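PDB 6YHH: beta-N-acetylglucosaminidase-like protein Glycoside hydrolase family 20 from Flavobacterium johnsoniae, which probably hydrolyses terminal N-acetylhexosamine residues from chitin-derived oligosaccharides, as a family 20 beta-N-acetylglucosaminidase acting in bacterial chitin degradation. Local coordinates for residues A[84-89]-A[224-229]; A[307-312]-A[360-365]. One frame throughout, in Å; residues are numbered along the deposited sequence.

Contact 1: residues A[84-89]-A[224-229]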
loop_
_atom_site.group_PDB
_atom_site.type_symbol
_atom_site.label_atom_id
_atom_site.label_comp_id
_atom_site.label_asym_id
_atom_site.label_seq_id
_atom_site.Cartn_x
_atom_site.Cartn_y
_atom_site.Cartn_z
ATOM N N GLY A 84 19.511 2.782 -24.762
ATOM C CA GLY A 84 18.739 1.571 -24.816
ATOM C C GLY A 84 17.416 1.833 -25.458
ATOM O O GLY A 84 16.930 2.981 -25.450
ATOM N N LYS A 85 16.843 0.786 -26.017
ATOM C CA LYS A 85 15.481 0.825 -26.562
ATOM C C LYS A 85 14.654 -0.239 -25.832
ATOM O O LYS A 85 15.175 -1.264 -25.460
ATOM C CB LYS A 85 15.496 0.498 -28.056
ATOM C CG LYS A 85 16.302 1.429 -28.971
ATOM C CD LYS A 85 16.074 1.100 -30.452
ATOM C CE LYS A 85 16.674 -0.217 -30.901
ATOM N N ILE A 86 13.372 -0.001 -25.677
ATOM C CA ILE A 86 12.468 -0.966 -24.963
ATOM C C ILE A 86 12.100 -1.973 -26.068
ATOM O O ILE A 86 11.617 -1.563 -27.107
ATOM C CB ILE A 86 11.229 -0.231 -24.381
ATOM C CG1 ILE A 86 11.615 0.816 -23.307
ATOM C CG2 ILE A 86 10.227 -1.235 -23.825
ATOM C CD1 ILE A 86 12.411 0.287 -22.126
ATOM N N GLY A 87 12.202 -3.262 -25.799
ATOM C CA GLY A 87 11.844 -4.213 -26.807
ATOM C C GLY A 87 12.644 -5.449 -26.490
ATOM O O GLY A 87 13.358 -5.539 -25.447
ATOM N N LEU A 88 12.579 -6.379 -27.436
ATOM C CA LEU A 88 13.307 -7.614 -27.339
ATOM C C LEU A 88 14.667 -7.498 -28.132
ATOM O O LEU A 88 14.855 -6.549 -28.940
ATOM C CB LEU A 88 12.496 -8.672 -28.049
ATOM C CG LEU A 88 11.088 -8.897 -27.548
ATOM C CD1 LEU A 88 10.531 -10.099 -28.322
ATOM C CD2 LEU A 88 11.125 -9.127 -26.052
ATOM N N TYR A 89 15.541 -8.426 -27.827
ATOM C CA TYR A 89 16.875 -8.595 -28.398
ATOM C C TYR A 89 17.812 -7.459 -28.102
ATOM O O TYR A 89 18.788 -7.295 -28.811
ATOM C CB TYR A 89 16.782 -8.738 -29.921
ATOM C CG TYR A 89 15.756 -9.706 -30.412
ATOM C CD1 TYR A 89 15.993 -11.094 -30.273
ATOM C CD2 TYR A 89 14.671 -9.278 -31.148
ATOM C CE1 TYR A 89 15.070 -12.013 -30.697
ATOM C CE2 TYR A 89 13.696 -10.253 -31.634
ATOM C CZ TYR A 89 13.922 -11.588 -31.378
ATOM O OH TYR A 89 13.038 -12.568 -31.912
ATOM N N GLY A 224 13.090 0.088 -17.835
ATOM C CA GLY A 224 13.570 -0.864 -18.804
ATOM C C GLY A 224 12.662 -2.006 -19.223
ATOM O O GLY A 224 13.121 -3.041 -19.760
ATOM N N ILE A 225 11.374 -1.792 -18.988
ATOM C CA ILE A 225 10.322 -2.820 -19.168
ATOM C C ILE A 225 9.361 -2.514 -20.337
ATOM O O ILE A 225 8.821 -1.422 -20.457
ATOM C CB ILE A 225 9.554 -2.962 -17.838
ATOM C CG1 ILE A 225 10.523 -3.408 -16.695
ATOM C CG2 ILE A 225 8.363 -3.920 -17.986
ATOM C CD1 ILE A 225 9.930 -3.134 -15.332
ATOM N N LEU A 226 9.172 -3.510 -21.159
ATOM C CA LEU A 226 8.194 -3.558 -22.274
ATOM C C LEU A 226 6.818 -3.957 -21.758
ATOM O O LEU A 226 6.727 -4.913 -20.989
ATOM C CB LEU A 226 8.636 -4.621 -23.245
ATOM C CG LEU A 226 7.702 -4.986 -24.393
ATOM C CD1 LEU A 226 7.550 -3.807 -25.342
ATOM C CD2 LEU A 226 8.189 -6.183 -25.172
ATOM N N ILE A 227 5.774 -3.245 -22.161
ATOM C CA ILE A 227 4.449 -3.683 -21.889
ATOM C C ILE A 227 3.797 -4.333 -23.078
ATOM O O ILE A 227 3.786 -3.731 -24.217
ATOM C CB ILE A 227 3.571 -2.567 -21.290
ATOM C CG1 ILE A 227 4.182 -1.984 -19.979
ATOM C CG2 ILE A 227 2.093 -3.022 -21.130
ATOM C CD1 ILE A 227 3.316 -0.992 -19.242
ATOM N N VAL A 228 3.229 -5.512 -22.848
ATOM C CA VAL A 228 2.536 -6.263 -23.856
ATOM C C VAL A 228 1.053 -6.308 -23.412
ATOM O O VAL A 228 0.708 -7.004 -22.436
ATOM C CB VAL A 228 3.115 -7.694 -24.055
ATOM C CG1 VAL A 228 2.297 -8.437 -25.055
ATOM C CG2 VAL A 228 4.588 -7.618 -24.457
ATOM N N PRO A 229 0.184 -5.503 -24.056
ATOM C CA PRO A 229 -1.265 -5.566 -23.776
ATOM C C PRO A 229 -1.957 -6.763 -24.362
ATOM O O PRO A 229 -1.527 -7.310 -25.381
ATOM C CB PRO A 229 -1.768 -4.280 -24.465
ATOM C CG PRO A 229 -0.891 -4.261 -25.701
ATOM C CD PRO A 229 0.467 -4.616 -25.199
HETATM O O HOH W 1 13.025 -3.883 -22.461
#
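The flat groups met across this contact are peptide units, and Ile86 lies on the face of one and at the border of the next. Its CD1 stands almost directly above the Gly224-Ile225 peptide, 3.7 Å from Gly224 C, so the methyl rests on the plane instead of meeting an edge. Its CG2 is offset to the border of the Ile225-Leu226 peptide, between Ile225 O at 3.7 Å and Leu226 CA at a rather tight 3.5 Å. The torsions explain the two-pronged reach: CG2 is anti to the backbone N, while CG1 lies beside that N (chi1 -63°) and carries CD1 back to the glycine. Leu226, with CG anti to its own N (chi1 172°), continues the apolar seam, its CB 3.8 Å from Ile86 CG2. At the far end Leu226 CD2 and Leu88 CD2 meet tip to tip at 4.2 Å, and Tyr310 packs on both leucines.

The contact is an interdomain one. Residues 84-89 form a loop of the N-terminal family 20 domain; residues 224-229 lead into strand 226-230 of the catalytic TIM barrel, beside strand 177-184. Gly224, with positive phi, is the C-prime residue of a Schellman motif ending helix 210-222, in which Ile225 N bonds to Ala220 O and Gly224 N to Asp221 O. Gly87 is also favoured as glycine: at its phi of 154° a CB would jam against the carbonyl O of Ile86. Polar linkage between the segments runs through water 1, which lies 2.8 Å from Gly224 O, to which it probably donates, and takes a weak bond from Gly87 N at 3.5 Å.

Contact 2: residues A[307-312]-A[360-365]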
loop_
_atom_site.group_PDB
_atom_site.type_symbol
_atom_site.label_atom_id
_atom_site.label_comp_id
_atom_site.label_asym_id
_atom_site.label_seq_id
_atom_site.Cartn_x
_atom_site.Cartn_y
_atom_site.Cartn_z
ATOM N N PRO A 307 3.152 1.559 -26.995
ATOM C CA PRO A 307 4.134 1.722 -28.061
ATOM C C PRO A 307 4.950 0.474 -28.400
ATOM O O PRO A 307 5.614 0.450 -29.436
ATOM C CB PRO A 307 5.061 2.804 -27.513
ATOM C CG PRO A 307 4.984 2.630 -26.011
ATOM C CD PRO A 307 3.530 2.274 -25.764
ATOM N N GLY A 308 4.921 -0.548 -27.522
ATOM C CA GLY A 308 5.608 -1.777 -27.719
ATOM C C GLY A 308 5.154 -2.453 -28.994
ATOM O O GLY A 308 4.035 -2.273 -29.437
ATOM N N ALA A 309 6.043 -3.232 -29.577
ATOM C CA ALA A 309 5.757 -3.821 -30.873
ATOM C C ALA A 309 4.866 -5.011 -30.927
ATOM O O ALA A 309 4.586 -5.519 -32.033
ATOM C CB ALA A 309 7.085 -4.152 -31.552
ATOM N N TYR A 310 4.431 -5.545 -29.747
ATOM C CA TYR A 310 3.688 -6.800 -29.652
ATOM C C TYR A 310 2.294 -6.536 -29.075
ATOM O O TYR A 310 2.126 -5.786 -28.103
ATOM C CB TYR A 310 4.420 -7.820 -28.763
ATOM C CG TYR A 310 5.842 -7.946 -29.216
ATOM C CD1 TYR A 310 6.117 -8.716 -30.288
ATOM C CD2 TYR A 310 6.800 -7.149 -28.712
ATOM C CE1 TYR A 310 7.412 -8.778 -30.793
ATOM C CE2 TYR A 310 8.084 -7.168 -29.188
ATOM C CZ TYR A 310 8.376 -8.012 -30.239
ATOM O OH TYR A 310 9.678 -8.041 -30.770
ATOM N N PHE A 311 1.310 -7.179 -29.666
ATOM C CA PHE A 311 -0.068 -7.073 -29.216
ATOM C C PHE A 311 -0.626 -8.482 -29.073
ATOM O O PHE A 311 -0.648 -9.250 -30.047
ATOM C CB PHE A 311 -0.975 -6.184 -30.123
ATOM C CG PHE A 311 -2.189 -5.717 -29.429
ATOM C CD1 PHE A 311 -3.236 -6.589 -29.121
ATOM C CD2 PHE A 311 -2.241 -4.391 -29.026
ATOM C CE1 PHE A 311 -4.365 -6.067 -28.406
ATOM C CE2 PHE A 311 -3.328 -3.898 -28.291
ATOM C CZ PHE A 311 -4.349 -4.748 -27.942
ATOM N N HIS A 312 -1.063 -8.829 -27.864
ATOM C CA HIS A 312 -1.584 -10.165 -27.537
ATOM C C HIS A 312 -3.089 -10.148 -27.760
ATOM O O HIS A 312 -3.810 -9.388 -27.143
ATOM C CB HIS A 312 -1.142 -10.511 -26.104
ATOM C CG HIS A 312 -1.071 -11.966 -25.762
ATOM N ND1 HIS A 312 -2.111 -12.875 -25.922
ATOM C CD2 HIS A 312 -0.087 -12.639 -25.112
ATOM C CE1 HIS A 312 -1.740 -14.037 -25.418
ATOM N NE2 HIS A 312 -0.515 -13.920 -24.936
ATOM N N GLY A 360 1.587 -1.084 -36.542
ATOM C CA GLY A 360 2.957 -1.470 -36.385
ATOM C C GLY A 360 3.212 -2.576 -35.390
ATOM O O GLY A 360 4.302 -2.693 -34.823
ATOM N N LYS A 361 2.179 -3.390 -35.178
ATOM C CA LYS A 361 2.279 -4.456 -34.145
ATOM C C LYS A 361 2.281 -5.823 -34.706
ATOM O O LYS A 361 1.594 -6.145 -35.704
ATOM C CB LYS A 361 1.104 -4.357 -33.165
ATOM C CG LYS A 361 0.782 -2.950 -32.716
ATOM C CD LYS A 361 1.990 -2.322 -31.976
ATOM C CE LYS A 361 1.691 -0.921 -31.511
ATOM N NZ LYS A 361 2.899 -0.195 -31.011
ATOM N N GLN A 362 3.085 -6.631 -34.062
ATOM C CA GLN A 362 3.117 -8.046 -34.292
ATOM C C GLN A 362 2.152 -8.770 -33.364
ATOM O O GLN A 362 1.907 -8.315 -32.260
ATOM C CB GLN A 362 4.499 -8.578 -33.992
ATOM C CG GLN A 362 5.548 -8.141 -35.016
ATOM C CD GLN A 362 6.976 -8.261 -34.536
ATOM O OE1 GLN A 362 7.536 -9.362 -34.358
ATOM N NE2 GLN A 362 7.613 -7.106 -34.345
ATOM N N LEU A 363 1.597 -9.876 -33.853
ATOM C CA LEU A 363 0.496 -10.591 -33.146
ATOM C C LEU A 363 1.025 -11.693 -32.301
ATOM O O LEU A 363 1.918 -12.436 -32.698
ATOM C CB LEU A 363 -0.472 -11.162 -34.219
ATOM C CG LEU A 363 -1.803 -11.827 -33.824
ATOM C CD1 LEU A 363 -2.821 -11.655 -34.899
ATOM C CD2 LEU A 363 -1.538 -13.275 -33.401
ATOM N N MET A 364 0.498 -11.787 -31.078
ATOM C CA MET A 364 0.792 -12.866 -30.156
ATOM C C MET A 364 -0.510 -13.476 -29.686
ATOM O O MET A 364 -1.495 -12.786 -29.549
ATOM C CB MET A 364 1.606 -12.258 -28.997
ATOM C CG MET A 364 2.037 -13.304 -27.955
ATOM S SD MET A 364 3.296 -12.636 -26.879
ATOM C CE MET A 364 3.583 -14.071 -25.819
ATOM N N GLY A 365 -0.480 -14.747 -29.380
ATOM C CA GLY A 365 -1.636 -15.420 -28.818
ATOM C C GLY A 365 -1.311 -16.688 -28.073
ATOM O O GLY A 365 -0.244 -17.304 -28.275
HETATM O O HOH W 2 10.028 -9.811 -33.148
#
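Strands 310-312 and 362-365 run parallel, their short axes 4.7 Å apart at closest approach and 35° from each other in direction, with Tyr310, Phe311 and His312 in register with Gln362, Leu363 and Met364. They are neighbouring strands of the catalytic TIM barrel, joined as a beta-alpha-beta crossover whose return leg includes helix 341-358. The ladder uses alternate peptides: Gln362 N gives a nearly straight bond (172°) to Ala309 O at 2.8 Å, in the carbonyl plane. Phe311 N donates to Gln362 O at 2.9 Å, almost along the C=O axis, and Met364 N reaches Phe311 O from above the carbonyl plane.

Phe311 and Leu363 point to the sheet face packed against helix 341-358, whereas Tyr310, His312, Gln362 and Met364 share the other. Met364, extended beyond CG, crosses the His312 ring obliquely, bringing CG to 3.6 Å from His312 CD2. Gly365 approaches the opposite end of that imidazole, its CA 3.7 Å from His312 CE1. The ring is also fixed through both nitrogens: ND1 bonds to Gly314 N and NE2 to His381 ND1, while His179 stacks on it. An alanine here would probably loosen Met364 and His381, since the ring contacts and both nitrogen bonds would go, some 11 Å from the side chain of Glu317, the predicted proton donor.

Before the strands, Lys361 bends at chi2 so that NZ bonds to Gly308 O at 2.8 Å, from above the carbonyl plane; Phe306 O also binds this ammonium. Tyr310 and Gln362 lie side by side, ring and amide planes 58° apart, and water 2, in the ring plane at its edge, joins Tyr310 OH to Gln362 OE1, donating to the latter at 2.8 Å.

From the N terminus, the chain passes 84-89 in the N-terminal domain, then enters the barrel and returns at 224-229, where contact 1 closes a loop containing the end of one domain and the first strands of the next. Only later does it reach 307-312, and contact 2 closes a shorter, mostly helical excursion at 360-365. The two loops therefore follow in series and neither nest nor cross. In space the contacts meet, their centres 11 Å apart: Pro229 O and His312 N, at 2.9 Å, form a probable hydrogen bond, and Leu88 CD1 packs on Tyr310 OH at 3.3 Å. Contact 1 thus ties the N-terminal domain to the barrel; contact 2 joins strands within it.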